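Local coordinates for uncharacterized protein MJ1460 (PDB 2OSO) that is of unknown function but binds a zinc ion and carries a V4R domain, which in relatives probably serves to bind small molecules, at residues D83-E88 / K99-N104; V137-E142 / V152-E157. The protein carries 3 engineered substitutions. All blocks are in the same frame, centred on the assembly; numbering follows the deposited sequence.

Contact 1. Residues D83-E88 / K99-N104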
ATOM      1  N   ASP A  83      -2.459 -12.388 -13.891  1.00 28.08           N
ATOM      2  CA  ASP A  83      -2.662 -12.460 -15.345  1.00 29.53           C
ATOM      3  C   ASP A  83      -4.132 -12.266 -15.652  1.00 27.82           C
ATOM      4  O   ASP A  83      -4.965 -13.147 -15.415  1.00 25.75           O
ATOM      5  CB  ASP A  83      -2.207 -13.806 -15.898  1.00 29.96           C
ATOM      6  CG  ASP A  83      -0.815 -14.174 -15.446  1.00 32.36           C
ATOM      7  OD1 ASP A  83       0.178 -13.619 -15.963  1.00 33.01           O
ATOM      8  OD2 ASP A  83      -0.714 -15.011 -14.546  1.00 34.79           O
ATOM      9  N   LEU A  84      -4.424 -11.110 -16.206  1.00 28.43           N
ATOM     10  CA  LEU A  84      -5.760 -10.683 -16.514  1.00 29.38           C
ATOM     11  C   LEU A  84      -6.136 -11.279 -17.889  1.00 30.45           C
ATOM     12  O   LEU A  84      -5.410 -11.131 -18.852  1.00 29.72           O
ATOM     13  CB  LEU A  84      -5.766  -9.144 -16.544  1.00 30.83           C
ATOM     14  CG  LEU A  84      -7.015  -8.323 -16.294  1.00 32.29           C
ATOM     15  CD1 LEU A  84      -7.775  -8.820 -15.076  1.00 31.71           C
ATOM     16  CD2 LEU A  84      -6.659  -6.778 -16.197  1.00 30.40           C
ATOM     17  N   GLU A  85      -7.254 -11.992 -17.937  1.00 31.56           N
ATOM     18  CA  GLU A  85      -7.759 -12.609 -19.157  1.00 33.00           C
ATOM     19  C   GLU A  85      -8.933 -11.783 -19.674  1.00 31.87           C
ATOM     20  O   GLU A  85     -10.001 -11.758 -19.067  1.00 29.52           O
ATOM     21  CB  GLU A  85      -8.161 -14.068 -18.894  1.00 34.26           C
ATOM     22  CG  GLU A  85      -7.009 -14.911 -18.377  1.00 35.48           C
ATOM     23  CD  GLU A  85      -7.355 -16.373 -18.045  1.00 37.05           C
ATOM     24  OE1 GLU A  85      -8.490 -16.853 -18.298  1.00 38.78           O
ATOM     25  OE2 GLU A  85      -6.443 -17.039 -17.511  1.00 40.70           O
ATOM     26  N   ILE A  86      -8.715 -11.105 -20.796  1.00 31.88           N
ATOM     27  CA  ILE A  86      -9.725 -10.244 -21.450  1.00 32.41           C
ATOM     28  C   ILE A  86      -9.619 -10.462 -22.949  1.00 32.37           C
ATOM     29  O   ILE A  86      -8.543 -10.273 -23.521  1.00 32.85           O
ATOM     30  CB  ILE A  86      -9.484  -8.714 -21.192  1.00 33.25           C
ATOM     31  CG1 ILE A  86      -9.034  -8.448 -19.741  1.00 34.36           C
ATOM     32  CG2 ILE A  86     -10.712  -7.896 -21.598  1.00 33.19           C
ATOM     33  CD1 ILE A  86      -9.078  -6.946 -19.293  1.00 33.44           C
ATOM     34  N   ASP A  87     -10.723 -10.866 -23.572  1.00 31.93           N
ATOM     35  CA  ASP A  87     -10.831 -10.969 -25.023  1.00 31.20           C
ATOM     36  C   ASP A  87     -11.363  -9.646 -25.567  1.00 31.10           C
ATOM     37  O   ASP A  87     -12.567  -9.423 -25.604  1.00 30.90           O
ATOM     38  CB  ASP A  87     -11.778 -12.110 -25.370  1.00 31.23           C
ATOM     39  CG  ASP A  87     -11.797 -12.447 -26.887  1.00 31.37           C
ATOM     40  OD1 ASP A  87     -11.383 -11.589 -27.695  1.00 31.12           O
ATOM     41  OD2 ASP A  87     -12.230 -13.577 -27.248  1.00 31.40           O
ATOM     42  N   GLU A  88     -10.458  -8.789 -26.025  1.00 30.08           N
ATOM     43  CA  GLU A  88     -10.799  -7.457 -26.507  1.00 31.26           C
ATOM     44  C   GLU A  88     -11.657  -7.424 -27.784  1.00 31.77           C
ATOM     45  O   GLU A  88     -12.572  -6.613 -27.920  1.00 32.26           O
ATOM     46  CB  GLU A  88      -9.497  -6.734 -26.782  1.00 32.10           C
ATOM     47  CG  GLU A  88      -9.615  -5.445 -27.504  1.00 33.15           C
ATOM     48  CD  GLU A  88      -8.280  -4.751 -27.583  1.00 33.48           C
ATOM     49  OE1 GLU A  88      -7.273  -5.335 -27.110  1.00 36.00           O
ATOM     50  OE2 GLU A  88      -8.248  -3.634 -28.104  1.00 33.78           O
ATOM     51  N   LYS A  99     -17.412 -10.712 -19.325  1.00 28.00           N
ATOM     52  CA  LYS A  99     -16.760 -11.420 -18.252  1.00 29.51           C
ATOM     53  C   LYS A  99     -15.295 -11.342 -18.508  1.00 29.14           C
ATOM     54  O   LYS A  99     -14.857 -11.484 -19.641  1.00 29.58           O
ATOM     55  CB  LYS A  99     -17.195 -12.884 -18.183  1.00 29.38           C
ATOM     56  CG  LYS A  99     -18.631 -13.047 -17.694  1.00 32.19           C
ATOM     57  CD  LYS A  99     -18.839 -14.409 -17.100  1.00 33.98           C
ATOM     58  CE  LYS A  99     -20.305 -14.856 -17.119  1.00 36.57           C
ATOM     59  NZ  LYS A  99     -21.127 -14.177 -16.095  1.00 38.46           N
ATOM     60  N   ILE A 100     -14.548 -11.101 -17.446  1.00 29.11           N
ATOM     61  CA  ILE A 100     -13.100 -11.135 -17.485  1.00 31.07           C
ATOM     62  C   ILE A 100     -12.588 -11.929 -16.279  1.00 29.09           C
ATOM     63  O   ILE A 100     -13.248 -12.034 -15.248  1.00 28.43           O
ATOM     64  CB  ILE A 100     -12.490  -9.693 -17.556  1.00 32.61           C
ATOM     65  CG1 ILE A 100     -12.714  -8.898 -16.311  1.00 33.64           C
ATOM     66  CG2 ILE A 100     -13.136  -8.886 -18.653  1.00 33.32           C
ATOM     67  CD1 ILE A 100     -12.398  -7.362 -16.572  1.00 34.45           C
ATOM     68  N   LYS A 101     -11.409 -12.510 -16.417  1.00 27.80           N
ATOM     69  CA  LYS A 101     -10.905 -13.386 -15.381  1.00 26.53           C
ATOM     70  C   LYS A 101      -9.537 -12.911 -14.914  1.00 26.41           C
ATOM     71  O   LYS A 101      -8.775 -12.294 -15.659  1.00 24.50           O
ATOM     72  CB  LYS A 101     -10.848 -14.824 -15.868  1.00 25.33           C
ATOM     73  CG  LYS A 101     -12.196 -15.431 -16.408  1.00 25.53           C
ATOM     74  CD  LYS A 101     -12.120 -16.990 -16.350  1.00 25.65           C
ATOM     75  CE  LYS A 101     -13.261 -17.760 -17.088  1.00 24.15           C
ATOM     76  NZ  LYS A 101     -12.984 -19.266 -17.201  1.00 22.49           N
ATOM     77  N   LEU A 102      -9.229 -13.208 -13.665  1.00 27.81           N
ATOM     78  CA  LEU A 102      -7.888 -13.043 -13.148  1.00 28.11           C
ATOM     79  C   LEU A 102      -7.236 -14.363 -12.598  1.00 27.36           C
ATOM     80  O   LEU A 102      -7.810 -15.122 -11.785  1.00 27.63           O
ATOM     81  CB  LEU A 102      -7.877 -11.892 -12.140  1.00 28.23           C
ATOM     82  CG  LEU A 102      -6.535 -11.473 -11.531  1.00 26.91           C
ATOM     83  CD1 LEU A 102      -5.583 -10.741 -12.502  1.00 28.31           C
ATOM     84  CD2 LEU A 102      -6.868 -10.594 -10.307  1.00 28.84           C
ATOM     85  N   SER A 103      -6.068 -14.677 -13.156  1.00 28.99           N
ATOM     86  CA  SER A 103      -5.227 -15.809 -12.725  1.00 29.74           C
ATOM     87  C   SER A 103      -4.081 -15.321 -11.833  1.00 29.30           C
ATOM     88  O   SER A 103      -3.516 -14.269 -12.086  1.00 29.09           O
ATOM     89  CB  SER A 103      -4.570 -16.476 -13.935  1.00 32.02           C
ATOM     90  OG  SER A 103      -5.368 -17.535 -14.389  1.00 36.96           O
ATOM     91  N   ASN A 104      -3.706 -16.129 -10.844  1.00 29.82           N
ATOM     92  CA  ASN A 104      -2.601 -15.803  -9.888  1.00 28.64           C
ATOM     93  C   ASN A 104      -2.760 -14.439  -9.171  1.00 27.44           C
ATOM     94  O   ASN A 104      -1.828 -13.601  -9.172  1.00 25.29           O
ATOM     95  CB  ASN A 104      -1.244 -15.920 -10.620  1.00 30.16           C
ATOM     96  CG  ASN A 104      -0.053 -16.071  -9.675  1.00 32.84           C
ATOM     97  OD1 ASN A 104      -0.160 -16.626  -8.577  1.00 34.64           O
ATOM     98  ND2 ASN A 104       1.089 -15.552 -10.097  1.00 33.77           N
TER
HETATM   99  O   HOH W   1       1.336 -13.727 -13.050  1.00 41.56           O
HETATM  100  O   HOH W   2     -13.164 -11.701 -21.810  1.00 31.40           O

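Contact 2. Residues V137-E142 / V152-E157. With ZN (zinc ion), chain B.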
ATOM      1  N   VAL A 137     -19.841  -0.858 -14.058  1.00 24.91           N
ATOM      2  CA  VAL A 137     -19.852  -1.524 -12.758  1.00 25.60           C
ATOM      3  C   VAL A 137     -19.301  -2.952 -12.881  1.00 24.94           C
ATOM      4  O   VAL A 137     -19.718  -3.703 -13.734  1.00 24.58           O
ATOM      5  CB  VAL A 137     -21.261  -1.596 -12.150  1.00 26.81           C
ATOM      6  CG1 VAL A 137     -21.260  -2.459 -10.939  1.00 26.62           C
ATOM      7  CG2 VAL A 137     -21.767  -0.154 -11.812  1.00 28.44           C
ATOM      8  N   VAL A 138     -18.352  -3.299 -12.015  1.00 25.07           N
ATOM      9  CA  VAL A 138     -17.650  -4.593 -12.067  1.00 26.70           C
ATOM     10  C   VAL A 138     -17.902  -5.324 -10.757  1.00 25.72           C
ATOM     11  O   VAL A 138     -17.667  -4.786  -9.654  1.00 23.94           O
ATOM     12  CB  VAL A 138     -16.137  -4.393 -12.347  1.00 26.29           C
ATOM     13  CG1 VAL A 138     -15.332  -5.763 -12.413  1.00 27.19           C
ATOM     14  CG2 VAL A 138     -15.957  -3.581 -13.642  1.00 27.24           C
ATOM     15  N   ASN A 139     -18.428  -6.537 -10.873  1.00 26.19           N
ATOM     16  CA  ASN A 139     -18.815  -7.318  -9.742  1.00 27.18           C
ATOM     17  C   ASN A 139     -18.144  -8.704  -9.808  1.00 26.50           C
ATOM     18  O   ASN A 139     -18.264  -9.404 -10.782  1.00 25.50           O
ATOM     19  CB  ASN A 139     -20.335  -7.426  -9.716  1.00 29.05           C
ATOM     20  CG  ASN A 139     -20.848  -8.270  -8.567  1.00 31.46           C
ATOM     21  OD1 ASN A 139     -20.411  -8.123  -7.407  1.00 33.67           O
ATOM     22  ND2 ASN A 139     -21.816  -9.129  -8.861  1.00 31.97           N
ATOM     23  N   GLU A 140     -17.426  -9.072  -8.760  1.00 24.12           N
ATOM     24  CA  GLU A 140     -16.669 -10.301  -8.763  1.00 23.80           C
ATOM     25  C   GLU A 140     -17.671 -11.360  -8.340  1.00 24.03           C
ATOM     26  O   GLU A 140     -18.285 -11.239  -7.285  1.00 21.87           O
ATOM     27  CB  GLU A 140     -15.441 -10.251  -7.808  1.00 23.88           C
ATOM     28  CG  GLU A 140     -14.558 -11.505  -7.912  1.00 23.91           C
ATOM     29  CD  GLU A 140     -13.358 -11.471  -6.990  1.00 22.72           C
ATOM     30  OE1 GLU A 140     -13.387 -10.707  -6.009  1.00 23.77           O
ATOM     31  OE2 GLU A 140     -12.390 -12.230  -7.226  1.00 24.65           O
ATOM     32  N   VAL A 141     -17.828 -12.379  -9.181  1.00 24.73           N
ATOM     33  CA  VAL A 141     -18.829 -13.420  -8.975  1.00 23.65           C
ATOM     34  C   VAL A 141     -18.195 -14.761  -8.654  1.00 24.91           C
ATOM     35  O   VAL A 141     -18.875 -15.642  -8.153  1.00 23.99           O
ATOM     36  CB  VAL A 141     -19.764 -13.514 -10.240  1.00 24.54           C
ATOM     37  CG1 VAL A 141     -20.506 -12.139 -10.525  1.00 23.44           C
ATOM     38  CG2 VAL A 141     -18.949 -13.954 -11.495  1.00 23.04           C
ATOM     39  N   GLU A 142     -16.919 -14.965  -8.980  1.00 25.35           N
ATOM     40  CA  GLU A 142     -16.185 -16.161  -8.489  1.00 26.11           C
ATOM     41  C   GLU A 142     -14.778 -15.732  -8.067  1.00 25.49           C
ATOM     42  O   GLU A 142     -14.219 -14.787  -8.631  1.00 22.38           O
ATOM     43  CB  GLU A 142     -16.052 -17.275  -9.551  1.00 26.34           C
ATOM     44  CG  GLU A 142     -17.279 -17.649 -10.314  1.00 26.58           C
ATOM     45  CD  GLU A 142     -17.016 -18.742 -11.383  1.00 28.76           C
ATOM     46  OE1 GLU A 142     -15.935 -19.372 -11.408  1.00 30.13           O
ATOM     47  OE2 GLU A 142     -17.900 -18.954 -12.222  1.00 31.63           O
ATOM     48  N   VAL A 152     -13.357 -14.412 -11.327  1.00 25.87           N
ATOM     49  CA  VAL A 152     -14.212 -14.024 -12.434  1.00 25.50           C
ATOM     50  C   VAL A 152     -15.015 -12.777 -12.077  1.00 26.51           C
ATOM     51  O   VAL A 152     -15.697 -12.712 -11.053  1.00 23.21           O
ATOM     52  CB  VAL A 152     -15.155 -15.142 -12.851  1.00 26.27           C
ATOM     53  CG1 VAL A 152     -16.047 -14.680 -14.020  1.00 27.15           C
ATOM     54  CG2 VAL A 152     -14.386 -16.412 -13.206  1.00 23.44           C
ATOM     55  N   PHE A 153     -14.927 -11.807 -12.979  1.00 26.07           N
ATOM     56  CA  PHE A 153     -15.590 -10.514 -12.842  1.00 25.31           C
ATOM     57  C   PHE A 153     -16.607 -10.307 -13.972  1.00 26.15           C
ATOM     58  O   PHE A 153     -16.284 -10.459 -15.157  1.00 27.91           O
ATOM     59  CB  PHE A 153     -14.558  -9.395 -12.863  1.00 23.57           C
ATOM     60  CG  PHE A 153     -13.453  -9.526 -11.801  1.00 22.71           C
ATOM     61  CD1 PHE A 153     -12.297 -10.275 -12.066  1.00 24.01           C
ATOM     62  CD2 PHE A 153     -13.554  -8.873 -10.585  1.00 23.66           C
ATOM     63  CE1 PHE A 153     -11.254 -10.375 -11.109  1.00 24.95           C
ATOM     64  CE2 PHE A 153     -12.515  -8.994  -9.595  1.00 22.53           C
ATOM     65  CZ  PHE A 153     -11.355  -9.707  -9.887  1.00 22.51           C
ATOM     66  N   GLU A 154     -17.811  -9.912 -13.571  1.00 26.74           N
ATOM     67  CA  GLU A 154     -18.904  -9.496 -14.451  1.00 28.43           C
ATOM     68  C   GLU A 154     -18.797  -7.969 -14.705  1.00 28.94           C
ATOM     69  O   GLU A 154     -18.746  -7.184 -13.724  1.00 28.01           O
ATOM     70  CB  GLU A 154     -20.188  -9.762 -13.680  1.00 32.68           C
ATOM     71  CG  GLU A 154     -21.368 -10.216 -14.396  1.00 37.18           C
ATOM     72  CD  GLU A 154     -22.293 -10.957 -13.407  1.00 40.12           C
ATOM     73  OE1 GLU A 154     -22.542 -10.380 -12.297  1.00 44.71           O
ATOM     74  OE2 GLU A 154     -22.684 -12.118 -13.679  1.00 43.02           O
ATOM     75  N   VAL A 155     -18.725  -7.560 -15.985  1.00 27.01           N
ATOM     76  CA  VAL A 155     -18.572  -6.137 -16.370  1.00 26.69           C
ATOM     77  C   VAL A 155     -19.849  -5.636 -17.018  1.00 26.53           C
ATOM     78  O   VAL A 155     -20.264  -6.160 -18.060  1.00 26.92           O
ATOM     79  CB  VAL A 155     -17.397  -5.889 -17.377  1.00 25.48           C
ATOM     80  CG1 VAL A 155     -17.250  -4.357 -17.707  1.00 25.54           C
ATOM     81  CG2 VAL A 155     -16.098  -6.449 -16.847  1.00 25.55           C
ATOM     82  N   LYS A 156     -20.432  -4.592 -16.433  1.00 28.05           N
ATOM     83  CA  LYS A 156     -21.699  -4.026 -16.852  1.00 28.87           C
ATOM     84  C   LYS A 156     -21.536  -2.565 -17.183  1.00 26.53           C
ATOM     85  O   LYS A 156     -20.895  -1.804 -16.462  1.00 23.36           O
ATOM     86  CB  LYS A 156     -22.722  -4.111 -15.745  1.00 30.85           C
ATOM     87  CG  LYS A 156     -23.303  -5.501 -15.532  1.00 34.10           C
ATOM     88  CD  LYS A 156     -24.140  -5.554 -14.250  1.00 35.24           C
ATOM     89  CE  LYS A 156     -23.280  -5.374 -12.984  1.00 37.89           C
ATOM     90  NZ  LYS A 156     -21.964  -6.143 -12.951  1.00 39.44           N
ATOM     91  N   GLU A 157     -22.151  -2.168 -18.279  1.00 25.18           N
ATOM     92  CA  GLU A 157     -22.115  -0.798 -18.727  1.00 26.20           C
ATOM     93  C   GLU A 157     -23.335  -0.147 -18.085  1.00 27.60           C
ATOM     94  O   GLU A 157     -24.429  -0.740 -18.084  1.00 28.99           O
ATOM     95  CB  GLU A 157     -22.213  -0.824 -20.251  1.00 26.78           C
ATOM     96  CG  GLU A 157     -21.717   0.355 -20.949  1.00 26.27           C
ATOM     97  CD  GLU A 157     -22.125   0.365 -22.417  1.00 26.94           C
ATOM     98  OE1 GLU A 157     -21.674  -0.523 -23.176  1.00 26.04           O
ATOM     99  OE2 GLU A 157     -22.861   1.294 -22.803  1.00 26.55           O
TER
HETATM  100 ZN    ZN B 163     -10.943 -12.993  -6.294  1.00 23.35          ZN

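Contact 1. Residues D83-E88 / K99-N104
Glu85 and Lys101 face each other as a hydrogen-bonded antiparallel pair, with Glu85 N donating to Lys101 O over 2.8 Å in a nearly straight bond (177°). Glu85 CG sits beside its own backbone N (chi1 -59°), anti to the carbonyl carbon, and the chain beyond it is extended; OE1 lies 3.9 Å from Lys101 CB. The lysine tail leads away, and the salt bridge of Glu85 OE1 is made with Lys150 instead. On the other carboxylate oxygen, OE2 has Ser103 OG at 3.3 Å, a weak bond at most. An alanine in place of Glu85 would probably leave Lys150 without this charge partner and Ser103 OG without its weak contact to OE2. Next along, Asp83 and Ser103 form a second hydrogen-bonded pair, with Asp83 N 2.8 Å from Ser103 O. Asp83 OD1 makes a salt bridge to Lys77, while OD2 accepts from a water at 2.8 Å that has a weak bond to Asn104 ND2. On the opposite, buried face, Leu84 CD1 meets Leu102 CD1 at 3.9 Å; Leu84 also packs on Leu72 and Phe76 of helix 69-79. This is the two-faced edge of an antiparallel sheet, polar on one side and packed on helices on the other.

Contact 2. Residues V137-E142 / V152-E157
Val137-Glu142 and Val152-Glu157 run antiparallel at 152°, their axes 4.5 Å apart at the closest, as the two arms of a beta hairpin interrupted by a classic bulge. At the bulge Val141 and Glu142 both face Val152, whose carbonyl oxygen accepts from two backbone donors: Val141 N at 2.9 Å, nearly along the C=O axis, and Glu142 N at 3.3 Å, in the carbonyl plane on a lone pair. Val152 lies side by side with Glu142, its CG2 against the carboxylate end of that residue, while its CG1 meets Val141 CG2 at 3.9 Å. Glu154 crosses Val141 at about a right angle and brings OE1 up to the CG1 methyl. At the far end of the hairpin the Lys156 chain folds back through bends at chi3 and chi4, and NZ makes a weak bond of 3.4 Å to Val137 O, an oxygen that already accepts from Lys156 N.

The buried face holds Val138, Glu140, Phe153 and Val155. Val138 CG1 packs on Phe153 CB, and helix 118-132 supplies Ile120 and Leu124 against the ring. Glu140 has CG anti to its backbone N (chi1 -174°) and an extended chain, which takes it across the phenylalanine: CG lies over the ring face in a CH-pi contact, 4.1 Å from the centroid. The carboxylate and ring planes are only 11° apart, and this packing probably restricts how the acid can turn. His117, Cys143 and Cys151 complete the zinc site, to which Glu140 contributes a single oxygen: OE2 is 1.9 Å from the zinc ion, whereas OE1 stands back at 3.4 Å.

In the fold
Contact 1 closes before contact 2 opens along the chain, helix 118-132 coming between them, and their centres lie 11 Å apart. Both belong to one antiparallel sheet with the order 83-85, 98-103, 151-158, 135-142, so each contact joins an outer strand to an inner one. The two inner strands are neighbours: Ile100 O is 2.8 Å from Phe153 N, a probable hydrogen bond, and Leu102 CB packs on Phe153 CE1. Helix 118-132 lies against the buried face of both contacts through Ile120 and Leu124. Only contact 2 supplies a zinc ligand, yet the Leu102 side chain of contact 1 comes within about 6 Å of the metal, which places the site beside the shared sheet.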